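Local coordinates for protein beta-galactosidase (Geobacillus stearothermophilus, PDB 4OIF) that probably hydrolyses terminal non-reducing beta-D-galactose residues from beta-D-galactosides, as a zinc-binding, homotrimeric intracellular enzyme of glycoside hydrolase family 42, at residues R604-Y607 against Q608-E612. Residues are numbered along the deposited sequence; the frame is centred on the assembly and turned at random.
Sequences RDFY and QELME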
ATOM      1  N   ARG A 604      29.811  17.227  13.489  1.00  7.71           N
ATOM      2  CA  ARG A 604      30.156  18.095  14.599  1.00 10.10           C
ATOM      3  C   ARG A 604      31.658  18.391  14.605  1.00 12.38           C
ATOM      4  O   ARG A 604      32.056  19.551  14.613  1.00 13.03           O
ATOM      5  CB  ARG A 604      29.721  17.478  15.922  1.00 10.83           C
ATOM      6  CG  ARG A 604      28.215  17.443  16.115  1.00  9.61           C
ATOM      7  CD  ARG A 604      27.867  17.209  17.576  1.00  8.76           C
ATOM      8  NE  ARG A 604      26.451  16.946  17.741  1.00 13.41           N
ATOM      9  CZ  ARG A 604      25.929  15.735  17.901  1.00 21.53           C
ATOM     10  NH1 ARG A 604      26.713  14.661  17.940  1.00 13.82           N
ATOM     11  NH2 ARG A 604      24.619  15.602  18.035  1.00 19.77           N
ATOM     12  N   ASP A 605      32.490  17.355  14.547  1.00 11.77           N
ATOM     13  CA  ASP A 605      33.942  17.538  14.642  1.00 10.16           C
ATOM     14  C   ASP A 605      34.547  18.245  13.398  1.00 13.06           C
ATOM     15  O   ASP A 605      35.340  19.212  13.506  1.00 16.64           O
ATOM     16  CB  ASP A 605      34.600  16.175  14.889  1.00  7.21           C
ATOM     17  CG  ASP A 605      34.157  15.528  16.231  1.00 12.37           C
ATOM     18  OD1 ASP A 605      33.572  16.222  17.085  1.00 13.75           O
ATOM     19  OD2 ASP A 605      34.400  14.325  16.448  1.00  6.15           O
ATOM     20  N   PHE A 606      34.139  17.774  12.226  1.00 11.54           N
ATOM     21  CA  PHE A 606      34.581  18.305  10.941  1.00 13.62           C
ATOM     22  C   PHE A 606      34.296  19.805  10.842  1.00  9.50           C
ATOM     23  O   PHE A 606      35.185  20.657  10.569  1.00 11.31           O
ATOM     24  CB  PHE A 606      33.876  17.535   9.804  1.00 10.20           C
ATOM     25  CG  PHE A 606      34.298  17.959   8.429  1.00  5.56           C
ATOM     26  CD1 PHE A 606      35.403  17.384   7.820  1.00  6.62           C
ATOM     27  CD2 PHE A 606      33.603  18.946   7.749  1.00  5.26           C
ATOM     28  CE1 PHE A 606      35.806  17.793   6.545  1.00  5.79           C
ATOM     29  CE2 PHE A 606      34.006  19.355   6.490  1.00  7.62           C
ATOM     30  CZ  PHE A 606      35.114  18.774   5.890  1.00  1.89           C
ATOM     31  N   TYR A 607      33.033  20.127  11.082  1.00 15.17           N
ATOM     32  CA  TYR A 607      32.602  21.503  10.962  1.00 20.49           C
ATOM     33  C   TYR A 607      33.090  22.341  12.135  1.00 20.05           C
ATOM     34  O   TYR A 607      33.188  23.554  12.018  1.00 17.99           O
ATOM     35  CB  TYR A 607      31.082  21.583  10.824  1.00 13.35           C
ATOM     36  CG  TYR A 607      30.617  21.218   9.431  1.00 11.25           C
ATOM     37  CD1 TYR A 607      31.067  21.928   8.324  1.00 12.05           C
ATOM     38  CD2 TYR A 607      29.741  20.166   9.222  1.00  8.00           C
ATOM     39  CE1 TYR A 607      30.657  21.599   7.047  1.00 13.17           C
ATOM     40  CE2 TYR A 607      29.326  19.828   7.945  1.00 10.59           C
ATOM     41  CZ  TYR A 607      29.781  20.551   6.867  1.00 11.13           C
ATOM     42  OH  TYR A 607      29.362  20.219   5.607  1.00 10.14           O
ATOM     43  N   GLN A 608      33.422  21.702  13.251  1.00 10.64           N
ATOM     44  CA  GLN A 608      33.988  22.436  14.370  1.00 13.94           C
ATOM     45  C   GLN A 608      35.320  22.974  13.934  1.00 22.31           C
ATOM     46  O   GLN A 608      35.639  24.160  14.152  1.00 20.77           O
ATOM     47  CB  GLN A 608      34.165  21.558  15.605  1.00 14.91           C
ATOM     48  CG  GLN A 608      34.515  22.357  16.846  1.00 34.08           C
ATOM     49  CD  GLN A 608      33.417  23.352  17.213  1.00 48.85           C
ATOM     50  OE1 GLN A 608      32.227  23.085  17.012  1.00 42.28           O
ATOM     51  NE2 GLN A 608      33.813  24.508  17.742  1.00 42.18           N
ATOM     52  N   GLU A 609      36.093  22.090  13.303  1.00 21.59           N
ATOM     53  CA  GLU A 609      37.376  22.508  12.751  1.00 15.41           C
ATOM     54  C   GLU A 609      37.202  23.618  11.738  1.00 11.42           C
ATOM     55  O   GLU A 609      37.979  24.575  11.734  1.00 12.78           O
ATOM     56  CB  GLU A 609      38.111  21.342  12.111  1.00 12.04           C
ATOM     57  CG  GLU A 609      38.715  20.405  13.122  1.00 27.82           C
ATOM     58  CD  GLU A 609      40.152  20.097  12.807  1.00 39.22           C
ATOM     59  OE1 GLU A 609      40.656  20.641  11.801  1.00 46.22           O
ATOM     60  OE2 GLU A 609      40.767  19.307  13.556  1.00 49.87           O
ATOM     61  N   LEU A 610      36.192  23.508  10.881  1.00 13.46           N
ATOM     62  CA  LEU A 610      35.987  24.618   9.939  1.00 14.08           C
ATOM     63  C   LEU A 610      35.586  25.937  10.639  1.00 21.34           C
ATOM     64  O   LEU A 610      35.912  27.020  10.156  1.00 20.58           O
ATOM     65  CB  LEU A 610      34.948  24.246   8.881  1.00 10.15           C
ATOM     66  CG  LEU A 610      35.542  23.394   7.756  1.00 16.81           C
ATOM     67  CD1 LEU A 610      34.482  22.989   6.728  1.00  8.65           C
ATOM     68  CD2 LEU A 610      36.700  24.129   7.075  1.00 14.54           C
ATOM     69  N   MET A 611      34.896  25.844  11.774  1.00 18.96           N
ATOM     70  CA  MET A 611      34.433  27.019  12.521  1.00 13.16           C
ATOM     71  C   MET A 611      35.600  27.721  13.208  1.00 19.12           C
ATOM     72  O   MET A 611      35.645  28.948  13.295  1.00 17.39           O
ATOM     73  CB  MET A 611      33.396  26.632  13.584  1.00 14.15           C
ATOM     74  CG  MET A 611      32.000  26.254  13.099  1.00 10.88           C
ATOM     75  SD  MET A 611      31.106  25.403  14.432  1.00 18.74           S
ATOM     76  CE  MET A 611      29.649  24.811  13.574  1.00 20.11           C
ATOM     77  N   GLU A 612      36.531  26.938  13.737  1.00 12.75           N
ATOM     78  CA  GLU A 612      37.724  27.530  14.307  1.00  9.42           C
ATOM     79  C   GLU A 612      38.571  28.127  13.186  1.00 18.77           C
ATOM     80  O   GLU A 612      39.011  29.273  13.275  1.00 18.45           O
ATOM     81  CB  GLU A 612      38.502  26.493  15.112  1.00 15.64           C
ATOM     82  CG  GLU A 612      37.760  26.057  16.369  1.00 27.64           C
ATOM     83  CD  GLU A 612      38.355  24.824  17.022  1.00 38.73           C
ATOM     84  OE1 GLU A 612      39.340  24.277  16.484  1.00 48.83           O
ATOM     85  OE2 GLU A 612      37.826  24.398  18.073  1.00 40.53           O
TER
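F606 and Y607 share L610 as their partner one turn further along the helix, and its methyl CD1 does the touching in both cases. It lies 3.7 Å from F606 CE2, where the two side chains run alongside each other in the same direction, and 3.9 Å from Y607 CD1, where the phenol slants across the leucine. F606 CG is anti to the backbone N (chi1 -178°) and Y607 CG anti to the carbonyl carbon (chi1 -77°), a pairing that brings F606 CD2 3.9 Å above the plane of the Y607 ring, over its centre. The result is a compact apolar cluster of three buried side chains on one flank of a turn. This flank belongs to helix 600-613 of the trimerisation domain, an amphipathic helix laid against a mixed sheet: V498 meets all three residues, Y592 meets F606 and L610, and the Y607 hydroxyl is hydrogen-bonded to H445. M611 is also buried; its chain, straight beyond CG, runs past the carbonyl oxygen of Y607, with CG 3.1 Å from Y607 O and the methyl CE only loosely against Y607 CB at 4.5 Å. Beneath the side chains runs the regular i to i+4 ladder, in which L610 N reaches F606 O at 3.0 Å and M611 N reaches Y607 O at 2.9 Å, the latter more bent at 138°. The partly exposed flank is looser in its side chains: those of R604 and D605 point away from 608-612, and Q608 CB sits 3.1 Å from R604 O because the helical backbone puts it there. The polar ends reach elsewhere, R604 to E451 and E609 to R546 in salt bridges, D605 to Y550 and Q608 to R452 in hydrogen bonds.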